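Local coordinates for sensor protein (Vibrio cholerae, PDB 3BY9) that senses C4-dicarboxylates such as succinate as the sensor domain of the histidine kinase DctB, which probably uses ATP to phosphorylate a histidine, at residues Q13-R18 and Q157-K162; A102-F107 and Q204-P209; G126-Y131 and V175-Q180; Y134-A139 and G144-K149; H186-L191 and G217-E222. All coordinates share one frame; numbering follows the deposited sequence.

Interaction 1: Q13-R18 and Q157-K162; sequences QSQLDR and QGWQNK
Gln-15 and Trp-159 are brought together by their first torsions: Gln-15 sets CG opposite its carbonyl carbon (chi1 -67°) and runs extended from there, whereas Trp-159 swings its indole out opposite the backbone N (chi1 -174°). The side-chain amide oxygen of the glutamine thereby arrives at the outer end of the six-membered ring, with OE1 of Gln-15 3.8 Å from CZ2 of Trp-159 and the same 3.8 Å from CH2. It comes in at a slant, the amide and ring planes lying 33° apart. The same oxygen also touches the amide of Asn-161, whose ND2 lies 3.9 Å from Gln-15 OE1. No hydrogen bond links the two segments directly. The polar groups converge instead on Ser-164: its hydroxyl hydrogen-bonds with Gln-15 OE1 and Asn-161 OD1, two acceptors that share its one proton, and its carbonyl oxygen accepts from Trp-159 NE1. Ser-164 thus ties the buried amide oxygen and the indole N-H to one point of the chain. The contact fastens the long N-terminal helix 5-27 to the loop between helix 153-157 and strand 165-169, with Gln-15 and Trp-159 both resting on Val-254 of strand 250-257 and Phe-19 of the helix meeting the indole edge-to-face.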
# COMPACT_ATOMS: atom_id res chain seq x y z
N GLN A 13 -8.06 12.84 17.99
CA GLN A 13 -9.22 12.19 17.39
C GLN A 13 -9.70 12.94 16.15
O GLN A 13 -10.10 12.34 15.16
CB GLN A 13 -10.37 12.05 18.40
CG GLN A 13 -10.12 10.95 19.44
CD GLN A 13 -9.91 9.59 18.78
OE1 GLN A 13 -10.80 9.12 18.08
NE2 GLN A 13 -8.76 8.97 19.00
N SER A 14 -9.64 14.27 16.20
CA SER A 14 -10.06 15.06 15.05
C SER A 14 -9.06 14.94 13.91
O SER A 14 -9.44 14.90 12.72
CB SER A 14 -10.23 16.52 15.47
OG SER A 14 -11.39 16.65 16.28
N GLN A 15 -7.77 14.90 14.24
CA GLN A 15 -6.76 14.73 13.20
C GLN A 15 -6.94 13.39 12.52
O GLN A 15 -6.83 13.31 11.29
CB GLN A 15 -5.36 14.78 13.77
CG GLN A 15 -5.00 16.17 14.32
CD GLN A 15 -3.59 16.14 14.87
OE1 GLN A 15 -2.60 16.22 14.12
NE2 GLN A 15 -3.49 15.97 16.16
N LEU A 16 -7.19 12.35 13.32
CA LEU A 16 -7.36 11.01 12.73
C LEU A 16 -8.63 10.99 11.86
O LEU A 16 -8.67 10.33 10.79
CB LEU A 16 -7.45 9.92 13.84
CG LEU A 16 -6.13 9.69 14.62
CD1 LEU A 16 -6.29 8.82 15.88
CD2 LEU A 16 -5.14 9.02 13.62
N ASP A 17 -9.68 11.66 12.30
CA ASP A 17 -10.92 11.70 11.49
C ASP A 17 -10.63 12.36 10.13
O ASP A 17 -11.00 11.82 9.07
CB ASP A 17 -12.01 12.53 12.18
CG ASP A 17 -12.68 11.84 13.34
OD1 ASP A 17 -12.48 10.62 13.56
OD2 ASP A 17 -13.46 12.56 14.04
N ARG A 18 -9.95 13.51 10.16
CA ARG A 18 -9.65 14.24 8.93
C ARG A 18 -8.70 13.46 8.00
O ARG A 18 -8.91 13.39 6.78
CB ARG A 18 -9.02 15.60 9.24
CG ARG A 18 -9.95 16.64 9.85
CD ARG A 18 -9.29 18.05 9.86
NE ARG A 18 -8.12 18.16 10.74
CZ ARG A 18 -8.20 18.44 12.04
NH1 ARG A 18 -9.38 18.63 12.60
NH2 ARG A 18 -7.10 18.53 12.78
N GLN A 157 1.09 13.45 1.31
CA GLN A 157 1.08 14.91 1.20
C GLN A 157 -0.11 15.57 1.90
O GLN A 157 -0.11 16.78 2.14
CB GLN A 157 1.13 15.31 -0.28
CG GLN A 157 2.55 15.54 -0.85
CD GLN A 157 3.56 14.41 -0.60
OE1 GLN A 157 3.87 14.06 0.55
NE2 GLN A 157 4.11 13.85 -1.68
N GLY A 158 -1.12 14.76 2.22
CA GLY A 158 -2.29 15.25 2.92
C GLY A 158 -2.04 15.49 4.41
O GLY A 158 -2.89 16.04 5.12
N TRP A 159 -0.88 15.07 4.91
CA TRP A 159 -0.59 15.28 6.33
C TRP A 159 0.06 16.66 6.40
O TRP A 159 1.19 16.81 5.97
CB TRP A 159 0.42 14.27 6.87
CG TRP A 159 0.57 14.45 8.36
CD1 TRP A 159 1.55 15.11 9.01
CD2 TRP A 159 -0.34 13.99 9.35
NE1 TRP A 159 1.32 15.10 10.37
CE2 TRP A 159 0.16 14.42 10.61
CE3 TRP A 159 -1.53 13.26 9.30
CZ2 TRP A 159 -0.48 14.14 11.80
CZ3 TRP A 159 -2.18 12.98 10.50
CH2 TRP A 159 -1.65 13.42 11.73
N GLN A 160 -0.63 17.63 6.95
CA GLN A 160 -0.01 18.94 6.94
C GLN A 160 0.37 19.51 8.28
O GLN A 160 0.95 20.58 8.38
CB GLN A 160 -0.89 19.89 6.14
CG GLN A 160 -0.74 19.63 4.63
CD GLN A 160 0.66 20.01 4.12
OE1 GLN A 160 1.05 21.18 4.16
NE2 GLN A 160 1.42 19.01 3.65
N ASN A 161 0.09 18.76 9.33
CA ASN A 161 0.46 19.23 10.65
C ASN A 161 1.97 19.33 10.85
O ASN A 161 2.70 18.39 10.55
CB ASN A 161 -0.10 18.27 11.70
CG ASN A 161 0.29 18.67 13.06
OD1 ASN A 161 1.30 18.24 13.57
ND2 ASN A 161 -0.53 19.51 13.70
N LYS A 162 2.42 20.47 11.39
CA LYS A 162 3.84 20.62 11.64
C LYS A 162 4.17 20.41 13.13
O LYS A 162 5.34 20.51 13.52
CB LYS A 162 4.29 22.01 11.15
CG LYS A 162 4.33 22.08 9.61
CD LYS A 162 5.50 21.25 9.09
CE LYS A 162 5.51 21.17 7.57
NZ LYS A 162 4.22 20.66 7.03

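Interaction 2: A102-F107 and Q204-P209; sequences AWRPYF and QYLDSP
Arg-104, the N-cap residue of helix 105-110, faces a type II' beta turn from Tyr-205 to Ser-208, the nearest alpha carbons being those of Arg-104 and Gln-204, 8.1 Å apart. The contact lies beside the succinate site of the PAS-like sensor domain. The arginine chain bends at chi2 (-71°), and the edge of its guanidinium reaches the residue just before the turn: NH1 of Arg-104 lies 3.8 Å from CA of Gln-204, near the guanidinium plane. NH2 of Arg-104 passes 4.0 Å from CD2 of Leu-206, the two side chains crossing at about a right angle. CD2 of Leu-206 also lies 4.5 Å from CH2 of Trp-103, loosely. Trp-103 backs the charged group, its CH2 sitting 3.3 Å above the centre of the Arg-104 guanidinium. Arg-104 NH2 is hydrogen-bonded to Leu-121 O and NE to succinate, whose same oxygen bonds to Tyr-106 OH. The turn is closed at Tyr-205 O, which accepts from both Ser-208 N at 3.0 Å and Ser-208 OG at 2.7 Å.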
# COMPACT_ATOMS: atom_id res chain seq x y z
N ALA A 102 2.86 -14.05 -9.76
CA ALA A 102 1.98 -15.05 -9.12
C ALA A 102 2.27 -15.12 -7.64
O ALA A 102 1.43 -15.57 -6.87
CB ALA A 102 2.20 -16.45 -9.74
N TRP A 103 3.48 -14.71 -7.25
CA TRP A 103 3.91 -14.70 -5.85
C TRP A 103 3.30 -13.55 -5.04
O TRP A 103 3.37 -13.54 -3.76
CB TRP A 103 5.45 -14.65 -5.80
CG TRP A 103 6.05 -13.46 -6.51
CD1 TRP A 103 6.37 -13.38 -7.87
CD2 TRP A 103 6.37 -12.18 -5.94
NE1 TRP A 103 6.84 -12.09 -8.14
CE2 TRP A 103 6.85 -11.35 -6.99
CE3 TRP A 103 6.29 -11.64 -4.65
CZ2 TRP A 103 7.25 -10.02 -6.77
CZ3 TRP A 103 6.69 -10.30 -4.43
CH2 TRP A 103 7.16 -9.52 -5.49
N ARG A 104 2.66 -12.59 -5.71
CA ARG A 104 2.06 -11.47 -4.98
C ARG A 104 0.66 -11.80 -4.50
O ARG A 104 -0.15 -12.34 -5.26
CB ARG A 104 1.93 -10.23 -5.85
CG ARG A 104 3.18 -9.44 -5.98
CD ARG A 104 3.54 -8.69 -4.66
NE ARG A 104 4.42 -7.55 -4.96
CZ ARG A 104 5.30 -7.03 -4.10
NH1 ARG A 104 5.44 -7.52 -2.88
NH2 ARG A 104 6.13 -6.05 -4.53
N PRO A 105 0.33 -11.41 -3.28
CA PRO A 105 -1.04 -11.72 -2.80
C PRO A 105 -2.15 -11.15 -3.66
O PRO A 105 -3.19 -11.76 -3.81
CB PRO A 105 -1.04 -11.08 -1.41
CG PRO A 105 0.38 -11.36 -0.93
CD PRO A 105 1.22 -10.99 -2.17
N TYR A 106 -1.96 -9.95 -4.24
CA TYR A 106 -3.06 -9.43 -5.03
C TYR A 106 -3.35 -10.31 -6.24
O TYR A 106 -4.51 -10.37 -6.68
CB TYR A 106 -2.83 -7.95 -5.41
CG TYR A 106 -1.60 -7.69 -6.27
CD1 TYR A 106 -1.58 -8.03 -7.64
CD2 TYR A 106 -0.46 -7.07 -5.72
CE1 TYR A 106 -0.44 -7.76 -8.45
CE2 TYR A 106 0.67 -6.81 -6.53
CZ TYR A 106 0.67 -7.16 -7.88
OH TYR A 106 1.80 -6.94 -8.67
N PHE A 107 -2.36 -11.02 -6.77
CA PHE A 107 -2.66 -11.85 -7.92
C PHE A 107 -3.27 -13.19 -7.36
O PHE A 107 -4.28 -13.69 -7.86
CB PHE A 107 -1.38 -12.20 -8.70
CG PHE A 107 -1.63 -13.18 -9.82
CD1 PHE A 107 -2.15 -12.73 -11.04
CD2 PHE A 107 -1.49 -14.56 -9.60
CE1 PHE A 107 -2.54 -13.60 -12.04
CE2 PHE A 107 -1.88 -15.46 -10.59
CZ PHE A 107 -2.41 -14.98 -11.83
N GLN A 204 6.81 -8.56 0.83
CA GLN A 204 5.99 -7.35 0.83
C GLN A 204 6.88 -6.13 0.73
O GLN A 204 6.51 -5.17 0.05
CB GLN A 204 5.14 -7.26 2.09
CG GLN A 204 4.12 -6.08 2.06
CD GLN A 204 2.99 -6.32 3.04
OE1 GLN A 204 3.17 -7.03 4.05
NE2 GLN A 204 1.82 -5.71 2.78
N TYR A 205 8.05 -6.17 1.39
CA TYR A 205 9.03 -5.07 1.30
C TYR A 205 10.32 -5.60 0.65
O TYR A 205 11.43 -5.13 0.97
CB TYR A 205 9.34 -4.49 2.70
CG TYR A 205 8.09 -4.14 3.44
CD1 TYR A 205 7.20 -3.18 2.93
CD2 TYR A 205 7.72 -4.82 4.58
CE1 TYR A 205 5.97 -2.93 3.55
CE2 TYR A 205 6.53 -4.59 5.20
CZ TYR A 205 5.65 -3.63 4.68
OH TYR A 205 4.46 -3.38 5.31
N LEU A 206 10.16 -6.53 -0.29
CA LEU A 206 11.27 -7.13 -1.01
C LEU A 206 12.31 -7.63 0.02
O LEU A 206 11.91 -8.29 1.00
CB LEU A 206 11.87 -6.15 -1.99
CG LEU A 206 10.80 -5.52 -2.93
CD1 LEU A 206 11.39 -4.57 -3.94
CD2 LEU A 206 10.03 -6.62 -3.65
N ASP A 207 13.59 -7.30 -0.21
CA ASP A 207 14.66 -7.72 0.72
C ASP A 207 15.10 -6.58 1.65
O ASP A 207 16.26 -6.53 2.12
CB ASP A 207 15.91 -8.18 -0.04
CG ASP A 207 15.66 -9.37 -0.94
OD1 ASP A 207 14.86 -10.25 -0.58
OD2 ASP A 207 16.32 -9.44 -2.00
N SER A 208 14.17 -5.69 1.94
CA SER A 208 14.48 -4.55 2.79
C SER A 208 14.85 -4.97 4.17
O SER A 208 14.21 -5.85 4.75
CB SER A 208 13.26 -3.60 2.95
OG SER A 208 12.87 -3.03 1.72
N PRO A 209 15.94 -4.40 4.70
CA PRO A 209 16.29 -4.76 6.07
C PRO A 209 15.18 -4.02 6.82
O PRO A 209 14.75 -2.94 6.38
CB PRO A 209 17.63 -4.09 6.28
CG PRO A 209 18.28 -4.23 4.94
CD PRO A 209 17.13 -3.94 3.96

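Interaction 3: G126-Y131 and V175-Q180; sequences GQRGYY and VFMSSQ
Arg-128 NH1 is gripped from two quarters, by the backbone carbonyl of Phe-176 and by a carboxylate. Its bond to Phe-176 O is 2.9 Å long with an N-H...O angle of 150°; it meets a lone pair in the carbonyl plane, and the oxygen lies close to the plane of the guanidinium. The second partner is Glu-156, whose OE2 forms a salt bridge with NH1 and also accepts from Ser-178 N. A bend at chi3 (-69°) turns the guanidinium onto Phe-176 O while the aliphatic part of the arginine runs past the phenylalanine in the opposite sense. CG of Arg-128 is 3.8 Å from CE1 of Phe-176, and CB of Arg-128 is 3.9 Å from CZ of the same ring. The rim of the ring also meets Gly-129 O, 3.7 Å from Phe-176 CZ and near the ring plane. Phe-176 and the selenomethionine Met-177 form a classic beta bulge facing Ala-168, the corner where the chain leaves strand 175-176. One arginine at the start of strand 128-138 thus joins a carbonyl at this corner to the acid of helix 153-157; the nearby carboxylate would be expected to favour the charged guanidinium, whose NH1 also satisfies the Phe-176 carbonyl.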
# COMPACT_ATOMS: atom_id res chain seq x y z
N GLY A 126 10.66 -0.39 -7.76
CA GLY A 126 11.35 0.09 -6.57
C GLY A 126 10.54 1.20 -5.88
O GLY A 126 11.03 1.94 -4.98
N GLN A 127 9.27 1.31 -6.24
CA GLN A 127 8.40 2.34 -5.70
C GLN A 127 7.26 1.75 -4.89
O GLN A 127 6.64 0.77 -5.31
CB GLN A 127 7.81 3.17 -6.84
CG GLN A 127 8.86 4.08 -7.53
CD GLN A 127 9.45 5.13 -6.56
OE1 GLN A 127 8.72 5.91 -5.94
NE2 GLN A 127 10.78 5.14 -6.44
N ARG A 128 6.96 2.34 -3.72
CA ARG A 128 5.83 1.80 -2.96
C ARG A 128 4.51 2.08 -3.72
O ARG A 128 4.40 3.05 -4.47
CB ARG A 128 5.69 2.54 -1.62
CG ARG A 128 6.79 2.25 -0.59
CD ARG A 128 6.62 3.18 0.63
NE ARG A 128 6.91 4.56 0.24
CZ ARG A 128 6.39 5.64 0.83
NH1 ARG A 128 5.55 5.52 1.85
NH2 ARG A 128 6.66 6.86 0.35
N GLY A 129 3.51 1.25 -3.47
CA GLY A 129 2.22 1.49 -4.06
C GLY A 129 1.10 0.83 -3.29
O GLY A 129 1.34 -0.00 -2.39
N TYR A 130 -0.12 1.27 -3.59
CA TYR A 130 -1.29 0.60 -3.05
C TYR A 130 -1.86 -0.06 -4.33
O TYR A 130 -2.08 0.61 -5.34
CB TYR A 130 -2.31 1.60 -2.52
CG TYR A 130 -3.28 0.91 -1.60
CD1 TYR A 130 -2.96 0.67 -0.28
CD2 TYR A 130 -4.48 0.40 -2.11
CE1 TYR A 130 -3.79 -0.10 0.55
CE2 TYR A 130 -5.32 -0.35 -1.30
CZ TYR A 130 -4.98 -0.61 0.01
OH TYR A 130 -5.80 -1.43 0.78
N TYR A 131 -2.18 -1.35 -4.24
CA TYR A 131 -2.62 -2.11 -5.40
C TYR A 131 -4.05 -2.59 -5.29
O TYR A 131 -4.44 -3.10 -4.23
CB TYR A 131 -1.74 -3.37 -5.57
CG TYR A 131 -0.25 -3.11 -5.75
CD1 TYR A 131 0.37 -3.30 -6.97
CD2 TYR A 131 0.56 -2.75 -4.66
CE1 TYR A 131 1.76 -3.13 -7.14
CE2 TYR A 131 1.95 -2.59 -4.82
CZ TYR A 131 2.53 -2.78 -6.04
OH TYR A 131 3.88 -2.59 -6.20
N VAL A 175 6.46 0.44 9.56
CA VAL A 175 5.99 1.74 9.05
C VAL A 175 6.03 1.73 7.53
O VAL A 175 7.10 1.65 6.93
CB VAL A 175 6.88 2.87 9.63
CG1 VAL A 175 6.47 4.20 9.04
CG2 VAL A 175 6.68 2.93 11.17
N PHE A 176 4.84 1.77 6.90
CA PHE A 176 4.73 1.74 5.44
C PHE A 176 4.54 3.14 4.86
O PHE A 176 4.93 3.37 3.72
CB PHE A 176 3.56 0.85 5.03
CG PHE A 176 3.40 0.75 3.56
CD1 PHE A 176 4.39 0.18 2.79
CD2 PHE A 176 2.30 1.30 2.95
CE1 PHE A 176 4.30 0.16 1.39
CE2 PHE A 176 2.18 1.29 1.55
CZ PHE A 176 3.19 0.72 0.77
N MSE A 177 3.91 4.07 5.62
CA MSE A 177 3.77 5.48 5.19
C MSE A 177 4.11 6.30 6.41
O MSE A 177 3.90 5.87 7.52
CB MSE A 177 2.33 5.81 4.75
CG MSE A 177 2.04 5.17 3.42
SE MSE A 177 0.30 5.70 2.75
CE MSE A 177 -0.80 4.80 3.92
N SER A 178 4.63 7.51 6.21
CA SER A 178 4.94 8.33 7.38
C SER A 178 5.21 9.77 6.95
O SER A 178 5.59 10.00 5.81
CB SER A 178 6.22 7.82 8.00
OG SER A 178 6.55 8.62 9.15
N SER A 179 4.99 10.72 7.86
CA SER A 179 5.38 12.09 7.56
C SER A 179 6.88 12.26 7.87
O SER A 179 7.46 13.32 7.60
CB SER A 179 4.52 13.09 8.36
OG SER A 179 4.62 12.91 9.79
N GLN A 180 7.54 11.24 8.44
CA GLN A 180 9.01 11.28 8.68
C GLN A 180 9.53 10.11 7.83
O GLN A 180 9.50 8.95 8.20
CB GLN A 180 9.33 11.13 10.19
CG GLN A 180 10.78 10.75 10.53
CD GLN A 180 11.85 11.57 9.78
OE1 GLN A 180 12.08 11.38 8.59
NE2 GLN A 180 12.53 12.45 10.50

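Interaction 4: Y134-A139 and G144-K149; sequences YPVIYA and GVIVVK
Ile-146 meets Tyr-134 and Val-136 across the beta hairpin formed by strands 128-138 and 141-150 in the five-stranded antiparallel sheet. From its CB, 4.2 Å from CG2 of Val-136, the side chain divides. CG2, placed between the backbone N and the carbonyl carbon, stays over the partner strand, 3.5 Å from Tyr-134 O and 4.2 Å from Tyr-134 CB. CG1 lies opposite the backbone N (chi1 175°) and carries CD1 away from the strand pair, where the side chain packs on Ile-37 and Ser-38 of helix 33-38. The Tyr-134 ring leaves the hairpin to stack on His-35 of the same helix. Tyr-134 and Ile-146 form an antiparallel hydrogen-bonded pair, Tyr-134 N donating to Ile-146 O at 2.9 Å and Ile-146 N to Tyr-134 O at 3.0 Å, both donors nearly in line with the C=O bonds, the first bent at its hydrogen. Pro-135 and Val-145 follow as a non-hydrogen-bonded pair on the other face, the Val-145 side chain about 5 Å from that of succinate-binding Tyr-106. The buried Gly-144 N has no partner in the model, whereas Gly-144 O takes Val-136 N at 2.8 Å, the donor standing 45° out of the carbonyl plane.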
# COMPACT_ATOMS: atom_id res chain seq x y z
N TYR A 134 -8.47 -7.24 -9.77
CA TYR A 134 -9.81 -7.78 -9.99
C TYR A 134 -9.70 -8.85 -11.07
O TYR A 134 -8.92 -8.72 -12.01
CB TYR A 134 -10.73 -6.65 -10.50
CG TYR A 134 -12.20 -6.93 -10.30
CD1 TYR A 134 -12.83 -6.59 -9.09
CD2 TYR A 134 -12.95 -7.56 -11.29
CE1 TYR A 134 -14.18 -6.88 -8.90
CE2 TYR A 134 -14.30 -7.84 -11.10
CZ TYR A 134 -14.90 -7.50 -9.89
OH TYR A 134 -16.26 -7.82 -9.67
N PRO A 135 -10.47 -9.95 -10.95
CA PRO A 135 -10.39 -11.00 -11.97
C PRO A 135 -11.02 -10.58 -13.32
O PRO A 135 -12.04 -9.87 -13.33
CB PRO A 135 -11.21 -12.16 -11.34
CG PRO A 135 -12.28 -11.39 -10.53
CD PRO A 135 -11.41 -10.29 -9.86
N VAL A 136 -10.40 -11.01 -14.43
CA VAL A 136 -11.01 -10.76 -15.75
C VAL A 136 -11.80 -12.03 -16.04
O VAL A 136 -11.21 -13.11 -16.11
CB VAL A 136 -9.96 -10.55 -16.82
CG1 VAL A 136 -10.67 -10.39 -18.22
CG2 VAL A 136 -9.14 -9.26 -16.51
N ILE A 137 -13.11 -11.88 -16.19
CA ILE A 137 -14.00 -13.03 -16.38
C ILE A 137 -14.73 -12.94 -17.73
O ILE A 137 -15.32 -11.90 -18.04
CB ILE A 137 -15.03 -13.03 -15.23
CG1 ILE A 137 -14.31 -13.26 -13.89
CG2 ILE A 137 -16.07 -14.17 -15.46
CD1 ILE A 137 -15.26 -13.06 -12.62
N TYR A 138 -14.67 -14.00 -18.53
CA TYR A 138 -15.36 -14.02 -19.82
C TYR A 138 -15.86 -15.47 -20.03
O TYR A 138 -15.13 -16.43 -19.82
CB TYR A 138 -14.40 -13.64 -20.96
CG TYR A 138 -15.09 -13.59 -22.28
CD1 TYR A 138 -16.01 -12.57 -22.57
CD2 TYR A 138 -14.92 -14.61 -23.21
CE1 TYR A 138 -16.74 -12.58 -23.77
CE2 TYR A 138 -15.65 -14.63 -24.39
CZ TYR A 138 -16.54 -13.62 -24.66
OH TYR A 138 -17.24 -13.65 -25.85
N ALA A 139 -17.11 -15.60 -20.49
CA ALA A 139 -17.72 -16.91 -20.72
C ALA A 139 -17.62 -17.78 -19.45
O ALA A 139 -17.32 -18.98 -19.52
CB ALA A 139 -17.09 -17.60 -21.91
N GLY A 144 -7.64 -14.06 -16.18
CA GLY A 144 -6.45 -13.30 -15.78
C GLY A 144 -6.86 -12.29 -14.71
O GLY A 144 -7.94 -12.36 -14.14
N VAL A 145 -5.99 -11.31 -14.47
CA VAL A 145 -6.23 -10.33 -13.42
C VAL A 145 -5.78 -8.97 -13.93
O VAL A 145 -4.72 -8.87 -14.57
CB VAL A 145 -5.34 -10.65 -12.17
CG1 VAL A 145 -5.37 -9.49 -11.12
CG2 VAL A 145 -5.86 -11.93 -11.47
N ILE A 146 -6.59 -7.94 -13.65
CA ILE A 146 -6.19 -6.56 -14.02
C ILE A 146 -5.86 -5.85 -12.68
O ILE A 146 -6.55 -6.04 -11.66
CB ILE A 146 -7.36 -5.88 -14.80
CG1 ILE A 146 -7.01 -4.41 -15.09
CG2 ILE A 146 -8.64 -5.86 -14.00
CD1 ILE A 146 -5.81 -4.21 -16.02
N VAL A 147 -4.77 -5.06 -12.71
CA VAL A 147 -4.26 -4.40 -11.49
C VAL A 147 -4.04 -2.93 -11.73
O VAL A 147 -3.59 -2.52 -12.80
CB VAL A 147 -2.87 -4.98 -11.13
CG1 VAL A 147 -2.41 -4.38 -9.77
CG2 VAL A 147 -2.94 -6.54 -11.01
N VAL A 148 -4.41 -2.12 -10.75
CA VAL A 148 -4.10 -0.69 -10.82
C VAL A 148 -3.21 -0.43 -9.57
O VAL A 148 -3.58 -0.82 -8.47
CB VAL A 148 -5.39 0.13 -10.68
CG1 VAL A 148 -5.06 1.63 -10.40
CG2 VAL A 148 -6.15 0.09 -12.02
N LYS A 149 -2.06 0.22 -9.77
CA LYS A 149 -1.16 0.57 -8.66
C LYS A 149 -1.17 2.08 -8.52
O LYS A 149 -0.94 2.79 -9.49
CB LYS A 149 0.26 0.09 -8.97
CG LYS A 149 1.28 0.49 -7.90
CD LYS A 149 2.71 0.13 -8.39
CE LYS A 149 3.74 0.52 -7.29
NZ LYS A 149 5.13 0.23 -7.83

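Interaction 5: H186-L191 and G217-E222; sequences HSVADL and GDLQAE
The type I beta turn from Asp-218 to Ala-221, which leads into strand 223-226, presents Leu-219 to Val-188 and Ala-189 in the loop ahead of helix 193-202. Leu-219 and Val-188 reach toward each other tip to tip: CD2 of Leu-219 lies 3.9 Å from CG1 of Val-188. The second leucine methyl straddles the pair, with CD1 of Leu-219 4.0 Å from CB of Ala-189 and 4.1 Å from CG1 of Val-188. Val-188 holds CG1 opposite its backbone N (chi1 168°), which turns that methyl into the fork of the leucine. Trp-226 of strand 223-226 packs on both Val-188 and Leu-219, so the small apolar cluster continues onto the edge strand of the four-stranded sheet.

Each backbone is shaped by local polar bonds. Asp-218 OD1 accepts from Gln-220 N at 2.8 Å, an Asx turn in which the donor approaches from above the carboxylate plane; the closing bond of the beta turn, from Ala-221 N to Asp-218 O, is weak at 3.4 Å. In the other loop Ser-187 OG donates to Ala-189 O at 2.8 Å, from above the carbonyl plane. Between the two segments themselves only methyl groups meet, without hydrogen bond or salt bridge: the loops are joined by dispersion forces and the exclusion of water, while the polar bonds lie within each loop.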
# COMPACT_ATOMS: atom_id res chain seq x y z
N HIS A 186 10.90 0.67 8.88
CA HIS A 186 11.43 0.31 10.20
C HIS A 186 10.22 -0.16 10.99
O HIS A 186 9.07 0.24 10.74
CB HIS A 186 11.99 1.51 10.95
CG HIS A 186 13.27 2.03 10.39
ND1 HIS A 186 13.41 2.45 9.08
CD2 HIS A 186 14.48 2.20 10.98
CE1 HIS A 186 14.65 2.87 8.89
NE2 HIS A 186 15.32 2.73 10.03
N SER A 187 10.44 -1.02 11.97
CA SER A 187 9.32 -1.44 12.81
C SER A 187 9.24 -0.49 14.00
O SER A 187 10.26 0.08 14.42
CB SER A 187 9.50 -2.87 13.32
OG SER A 187 10.73 -3.04 14.02
N VAL A 188 8.05 -0.33 14.57
CA VAL A 188 7.93 0.59 15.69
C VAL A 188 8.70 0.05 16.88
O VAL A 188 9.38 0.81 17.58
CB VAL A 188 6.45 0.77 16.09
CG1 VAL A 188 6.32 1.50 17.43
CG2 VAL A 188 5.73 1.60 14.98
N ALA A 189 8.59 -1.26 17.10
CA ALA A 189 9.23 -1.93 18.24
C ALA A 189 10.07 -3.10 17.76
O ALA A 189 9.93 -3.56 16.63
CB ALA A 189 8.15 -2.46 19.21
N ASP A 190 10.90 -3.64 18.65
CA ASP A 190 11.74 -4.76 18.26
C ASP A 190 10.93 -5.99 17.82
O ASP A 190 9.86 -6.27 18.37
CB ASP A 190 12.65 -5.19 19.43
CG ASP A 190 13.63 -4.10 19.87
OD1 ASP A 190 13.80 -3.08 19.17
OD2 ASP A 190 14.26 -4.30 20.94
N LEU A 191 11.47 -6.68 16.81
CA LEU A 191 10.86 -7.88 16.24
C LEU A 191 11.85 -9.04 16.42
O LEU A 191 13.08 -8.84 16.41
CB LEU A 191 10.59 -7.70 14.74
CG LEU A 191 9.49 -6.68 14.42
CD1 LEU A 191 9.37 -6.47 12.90
CD2 LEU A 191 8.20 -7.19 14.98
N GLY A 217 5.79 0.39 24.31
CA GLY A 217 4.47 0.90 24.61
C GLY A 217 3.40 -0.05 24.14
O GLY A 217 3.70 -1.04 23.48
N ASP A 218 2.15 0.25 24.48
CA ASP A 218 1.03 -0.59 24.07
C ASP A 218 0.63 -0.23 22.65
O ASP A 218 -0.10 0.76 22.42
CB ASP A 218 -0.18 -0.41 24.98
CG ASP A 218 -1.32 -1.35 24.61
OD1 ASP A 218 -1.19 -2.06 23.60
OD2 ASP A 218 -2.34 -1.38 25.35
N LEU A 219 1.08 -1.04 21.70
CA LEU A 219 0.82 -0.76 20.30
C LEU A 219 -0.59 -1.13 19.86
O LEU A 219 -1.02 -0.80 18.74
CB LEU A 219 1.88 -1.48 19.45
CG LEU A 219 3.35 -1.18 19.79
CD1 LEU A 219 4.21 -1.82 18.69
CD2 LEU A 219 3.62 0.32 19.92
N GLN A 220 -1.31 -1.80 20.77
CA GLN A 220 -2.68 -2.25 20.54
C GLN A 220 -3.72 -1.27 21.10
O GLN A 220 -4.93 -1.48 20.94
CB GLN A 220 -2.87 -3.65 21.18
CG GLN A 220 -1.73 -4.66 20.87
CD GLN A 220 -1.98 -6.11 21.38
OE1 GLN A 220 -1.66 -6.47 22.53
NE2 GLN A 220 -2.55 -6.93 20.52
N ALA A 221 -3.26 -0.19 21.73
CA ALA A 221 -4.18 0.79 22.36
C ALA A 221 -4.56 1.95 21.51
O ALA A 221 -3.72 2.47 20.75
CB ALA A 221 -3.59 1.33 23.65
N GLU A 222 -5.80 2.41 21.65
CA GLU A 222 -6.21 3.55 20.86
C GLU A 222 -5.43 4.78 21.33
O GLU A 222 -5.05 5.63 20.52
CB GLU A 222 -7.70 3.80 21.02
CG GLU A 222 -8.27 4.65 19.91
CD GLU A 222 -9.78 4.61 19.89
OE1 GLU A 222 -10.34 3.54 20.25
OE2 GLU A 222 -10.40 5.64 19.51

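The contacts spread over both sheets of this elongated domain. Interactions 2 and 4 gather round the five-stranded sheet and its succinate pocket, touching through Phe-107 on Val-145 and Tyr-106 on Val-147; interactions 1 and 5 lie by the four-stranded sheet, on the far side of the chain's centre from interaction 4, their centres 34 and 36 Å from it. Interaction 3, near the middle, touches all four others and shares strand 128-138 with interaction 4. Along the chain interaction 4 nests inside the loops closed by interactions 1, 2 and 3, whereas interaction 5 opens after interaction 3 closes. Interactions 2 and 3 thus join the succinate-binding part to the part packed on helix 5-27.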